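FAD dependent oxidoreductase (Chelativorans sp. BNC1, PDB 6PXS) acts as an iminodiacetate oxidase, a flavoenzyme that carries flavin-adenine dinucleotide as its cofactor. Local coordinates at residues G9-S14 with P341-L346. Residues are numbered along the deposited sequence; the frame is centred on the assembly and turned at random.
With FAD (flavin-adenine dinucleotide), chain E.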
ATOM      1  N   GLY A   9      20.073  10.485  -4.933  1.00 42.06           N
ATOM      2  CA  GLY A   9      20.206   9.048  -4.985  1.00 39.50           C
ATOM      3  C   GLY A   9      21.502   8.608  -4.350  1.00 33.54           C
ATOM      4  O   GLY A   9      22.136   9.340  -3.584  1.00 30.60           O
ATOM      5  N   ILE A  10      21.911   7.388  -4.686  1.00 34.81           N
ATOM      6  CA  ILE A  10      23.156   6.876  -4.132  1.00 36.18           C
ATOM      7  C   ILE A  10      24.325   7.748  -4.569  1.00 36.83           C
ATOM      8  O   ILE A  10      25.301   7.909  -3.827  1.00 39.23           O
ATOM      9  CB  ILE A  10      23.368   5.405  -4.537  1.00 34.98           C
ATOM     10  CG1 ILE A  10      24.582   4.822  -3.809  1.00 32.81           C
ATOM     11  CG2 ILE A  10      23.567   5.282  -6.040  1.00 38.26           C
ATOM     12  CD1 ILE A  10      24.429   4.769  -2.302  1.00 35.40           C
ATOM     13  N   LEU A  11      24.248   8.333  -5.766  1.00 38.08           N
ATOM     14  CA  LEU A  11      25.372   9.105  -6.282  1.00 38.90           C
ATOM     15  C   LEU A  11      25.385  10.514  -5.703  1.00 37.64           C
ATOM     16  O   LEU A  11      26.415  10.977  -5.200  1.00 37.37           O
ATOM     17  CB  LEU A  11      25.320   9.152  -7.810  1.00 39.56           C
ATOM     18  CG  LEU A  11      26.526   9.790  -8.506  1.00 43.70           C
ATOM     19  CD1 LEU A  11      27.817   9.080  -8.128  1.00 43.43           C
ATOM     20  CD2 LEU A  11      26.337   9.782 -10.014  1.00 45.13           C
ATOM     21  N   GLY A  12      24.253  11.213  -5.767  1.00 39.13           N
ATOM     22  CA  GLY A  12      24.178  12.528  -5.157  1.00 36.72           C
ATOM     23  C   GLY A  12      24.381  12.493  -3.656  1.00 37.27           C
ATOM     24  O   GLY A  12      24.906  13.445  -3.074  1.00 37.85           O
ATOM     25  N   ALA A  13      23.972  11.398  -3.009  1.00 37.69           N
ATOM     26  CA  ALA A  13      24.153  11.287  -1.566  1.00 35.27           C
ATOM     27  C   ALA A  13      25.613  11.042  -1.211  1.00 36.68           C
ATOM     28  O   ALA A  13      26.121  11.595  -0.228  1.00 38.28           O
ATOM     29  CB  ALA A  13      23.270  10.168  -1.011  1.00 34.61           C
ATOM     30  N   SER A  14      26.308  10.218  -1.998  1.00 34.94           N
ATOM     31  CA  SER A  14      27.726   9.988  -1.743  1.00 36.35           C
ATOM     32  C   SER A  14      28.530  11.265  -1.948  1.00 39.96           C
ATOM     33  O   SER A  14      29.434  11.571  -1.160  1.00 42.81           O
ATOM     34  CB  SER A  14      28.251   8.875  -2.649  1.00 33.37           C
ATOM     35  OG  SER A  14      29.640   8.677  -2.448  1.00 32.97           O
ATOM     36  N   PRO A 341      28.923   4.854  -4.505  1.00 29.69           N
ATOM     37  CA  PRO A 341      29.664   5.378  -3.342  1.00 33.34           C
ATOM     38  C   PRO A 341      31.033   5.943  -3.690  1.00 35.82           C
ATOM     39  O   PRO A 341      31.337   7.087  -3.331  1.00 34.83           O
ATOM     40  CB  PRO A 341      29.754   4.153  -2.422  1.00 34.89           C
ATOM     41  CG  PRO A 341      28.555   3.335  -2.773  1.00 31.63           C
ATOM     42  CD  PRO A 341      28.364   3.515  -4.252  1.00 28.23           C
ATOM     43  N   PHE A 342      31.870   5.171  -4.386  1.00 37.99           N
ATOM     44  CA  PHE A 342      33.186   5.681  -4.757  1.00 37.65           C
ATOM     45  C   PHE A 342      33.076   6.786  -5.802  1.00 41.03           C
ATOM     46  O   PHE A 342      33.820   7.772  -5.748  1.00 43.99           O
ATOM     47  CB  PHE A 342      34.068   4.544  -5.269  1.00 34.92           C
ATOM     48  CG  PHE A 342      35.457   4.979  -5.638  1.00 39.47           C
ATOM     49  CD1 PHE A 342      36.313   5.496  -4.679  1.00 45.14           C
ATOM     50  CD2 PHE A 342      35.911   4.865  -6.940  1.00 44.48           C
ATOM     51  CE1 PHE A 342      37.593   5.898  -5.014  1.00 45.13           C
ATOM     52  CE2 PHE A 342      37.193   5.265  -7.282  1.00 45.84           C
ATOM     53  CZ  PHE A 342      38.034   5.780  -6.316  1.00 45.66           C
ATOM     54  N   ALA A 343      32.157   6.643  -6.759  1.00 40.59           N
ATOM     55  CA  ALA A 343      31.991   7.684  -7.767  1.00 40.27           C
ATOM     56  C   ALA A 343      31.663   9.023  -7.127  1.00 38.11           C
ATOM     57  O   ALA A 343      32.086  10.072  -7.627  1.00 40.35           O
ATOM     58  CB  ALA A 343      30.901   7.291  -8.764  1.00 41.07           C
ATOM     59  N   GLY A 344      30.913   9.014  -6.024  1.00 42.13           N
ATOM     60  CA  GLY A 344      30.665  10.251  -5.305  1.00 45.62           C
ATOM     61  C   GLY A 344      31.941  10.869  -4.768  1.00 46.83           C
ATOM     62  O   GLY A 344      32.139  12.083  -4.851  1.00 47.74           O
ATOM     63  N   HIS A 345      32.826  10.039  -4.210  1.00 46.53           N
ATOM     64  CA  HIS A 345      34.120  10.531  -3.748  1.00 49.68           C
ATOM     65  C   HIS A 345      34.897  11.204  -4.873  1.00 51.09           C
ATOM     66  O   HIS A 345      35.642  12.160  -4.628  1.00 50.28           O
ATOM     67  CB  HIS A 345      34.930   9.376  -3.158  1.00 51.70           C
ATOM     68  CG  HIS A 345      36.332   9.746  -2.791  1.00 50.50           C
ATOM     69  ND1 HIS A 345      36.626  10.676  -1.818  1.00 50.17           N
ATOM     70  CD2 HIS A 345      37.523   9.308  -3.265  1.00 48.64           C
ATOM     71  CE1 HIS A 345      37.937  10.795  -1.709  1.00 52.21           C
ATOM     72  NE2 HIS A 345      38.504   9.976  -2.575  1.00 51.94           N
ATOM     73  N   LEU A 346      34.743  10.720  -6.106  1.00 49.75           N
ATOM     74  CA  LEU A 346      35.399  11.358  -7.241  1.00 49.37           C
ATOM     75  C   LEU A 346      34.784  12.721  -7.533  1.00 51.38           C
ATOM     76  O   LEU A 346      35.500  13.712  -7.718  1.00 52.67           O
ATOM     77  CB  LEU A 346      35.309  10.454  -8.470  1.00 51.10           C
ATOM     78  CG  LEU A 346      36.436   9.438  -8.669  1.00 54.50           C
ATOM     79  CD1 LEU A 346      36.858   8.807  -7.354  1.00 55.78           C
ATOM     80  CD2 LEU A 346      35.996   8.365  -9.654  1.00 53.07           C
TER
HETATM   81  PA  FAD E 401      18.592   7.887  -8.660  1.00 34.20           P
HETATM   82  O1A FAD E 401      17.365   7.665  -9.463  1.00 31.30           O
HETATM   83  O2A FAD E 401      18.719   6.969  -7.441  1.00 37.43           O
HETATM   84  O5B FAD E 401      18.727   9.382  -8.203  1.00 36.36           O
HETATM   85  C5B FAD E 401      18.113  10.453  -8.950  1.00 41.88           C
HETATM   86  C4B FAD E 401      17.457  11.399  -7.979  1.00 43.79           C
HETATM   87  O4B FAD E 401      17.453  12.737  -8.532  1.00 50.20           O
HETATM   88  C3B FAD E 401      16.000  11.070  -7.651  1.00 41.67           C
HETATM   89  O3B FAD E 401      15.741  11.279  -6.268  1.00 38.21           O
HETATM   90  C2B FAD E 401      15.224  12.056  -8.526  1.00 48.53           C
HETATM   91  O2B FAD E 401      13.939  12.358  -7.994  1.00 45.90           O
HETATM   92  C1B FAD E 401      16.148  13.266  -8.460  1.00 50.04           C
HETATM   93  N9A FAD E 401      15.971  14.224  -9.547  1.00 64.90           N
HETATM   94  C8A FAD E 401      16.053  13.981 -10.892  1.00 49.07           C
HETATM   95  N7A FAD E 401      15.843  15.039 -11.639  1.00 55.79           N
HETATM   96  C5A FAD E 401      15.605  16.049 -10.717  1.00 55.82           C
HETATM   97  C6A FAD E 401      15.315  17.418 -10.864  1.00 55.56           C
HETATM   98  N6A FAD E 401      15.210  18.035 -12.044  1.00 53.75           N
HETATM   99  N1A FAD E 401      15.133  18.144  -9.738  1.00 51.65           N
HETATM  100  C2A FAD E 401      15.235  17.537  -8.553  1.00 53.95           C
HETATM  101  N3A FAD E 401      15.503  16.255  -8.296  1.00 49.50           N
HETATM  102  C4A FAD E 401      15.679  15.560  -9.425  1.00 52.75           C
HETATM  103  N1  FAD E 401      23.292  -1.595  -8.872  1.00 48.07           N
HETATM  104  C2  FAD E 401      24.207  -2.423  -8.288  1.00 48.59           C
HETATM  105  O2  FAD E 401      25.380  -2.073  -8.118  1.00 50.66           O
HETATM  106  N3  FAD E 401      23.824  -3.685  -7.868  1.00 44.09           N
HETATM  107  C4  FAD E 401      22.561  -4.227  -7.983  1.00 44.82           C
HETATM  108  O4  FAD E 401      22.338  -5.364  -7.574  1.00 46.56           O
HETATM  109  C4X FAD E 401      21.596  -3.341  -8.608  1.00 44.58           C
HETATM  110  N5  FAD E 401      20.376  -3.774  -8.757  1.00 42.04           N
HETATM  111  C5X FAD E 401      19.453  -2.929  -9.352  1.00 39.85           C
HETATM  112  C6  FAD E 401      18.143  -3.377  -9.519  1.00 41.20           C
HETATM  113  C7  FAD E 401      17.177  -2.566 -10.106  1.00 39.97           C
HETATM  114  C7M FAD E 401      15.773  -3.085 -10.270  1.00 40.53           C
HETATM  115  C8  FAD E 401      17.526  -1.280 -10.546  1.00 40.98           C
HETATM  116  C8M FAD E 401      16.503  -0.379 -11.189  1.00 45.61           C
HETATM  117  C9  FAD E 401      18.832  -0.830 -10.380  1.00 39.84           C
HETATM  118  C9A FAD E 401      19.795  -1.641  -9.789  1.00 38.25           C
HETATM  119  N10 FAD E 401      21.126  -1.211  -9.605  1.00 38.61           N
HETATM  120  C10 FAD E 401      22.055  -2.041  -9.021  1.00 44.05           C
HETATM  121  C1' FAD E 401      21.555   0.123 -10.055  1.00 37.09           C
HETATM  122  C2' FAD E 401      21.350   1.211  -9.002  1.00 37.57           C
HETATM  123  O2' FAD E 401      20.117   1.007  -8.311  1.00 38.44           O
HETATM  124  C3' FAD E 401      21.317   2.574  -9.694  1.00 35.71           C
HETATM  125  O3' FAD E 401      22.328   2.614 -10.694  1.00 39.32           O
HETATM  126  C4' FAD E 401      21.523   3.765  -8.758  1.00 35.02           C
HETATM  127  O4' FAD E 401      20.529   3.729  -7.735  1.00 34.98           O
HETATM  128  C5' FAD E 401      21.453   5.078  -9.509  1.00 37.30           C
HETATM  129  O5' FAD E 401      21.555   6.168  -8.569  1.00 36.52           O
HETATM  130  P   FAD E 401      21.377   7.660  -9.037  1.00 36.98           P
HETATM  131  O1P FAD E 401      22.286   7.912 -10.245  1.00 41.73           O
HETATM  132  O2P FAD E 401      21.533   8.619  -7.913  1.00 34.01           O
HETATM  133  O3P FAD E 401      19.877   7.672  -9.563  1.00 38.96           O
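The pyrrolidine ring of Pro341 meets Ile10 across the contact, its CD 4.0 Å from Ile10 CG1, while Tyr68, Leu71 and Met159 also touch this ring. Within segment 341-346, Leu346 CD1 lies over one face of the Phe342 ring, offset toward the rim; the His345 ring meets that of His18 with planes about 50° apart, and His345 NE2 is hydrogen-bonded to Glu357. The setting is a Rossmann-type dinucleotide-binding fold: helix 10-20 follows strand 3-6 and a glycine-rich turn consistent with the GxGxxG pattern, and the axes of segments 10-14 and 341-346 cross at -46°. Gly9, at the N-cap, suits its place because its CA lies 3.2 Å from FAD O2P, where a side chain would collide. The same phosphate oxygen accepts a weak hydrogen bond from Leu11 N at 3.5 Å. The side chain of Leu11 extends instead to the second helix, placing CD1 3.6 Å from Ala343 CB, a small apolar partner. Glycine suits position 344 because a CB there would run into Ser14 OG; Ser14 CA and Gly344 CA are 4.6 Å apart. Proline has no N-H to give the preceding turn, and the helix is kinked here. Pro341 O receives a weak hydrogen bond from His345 N and a second from Ser14: with OG anti to the backbone N (chi1 178°), Ser14 OG donates to Pro341 O.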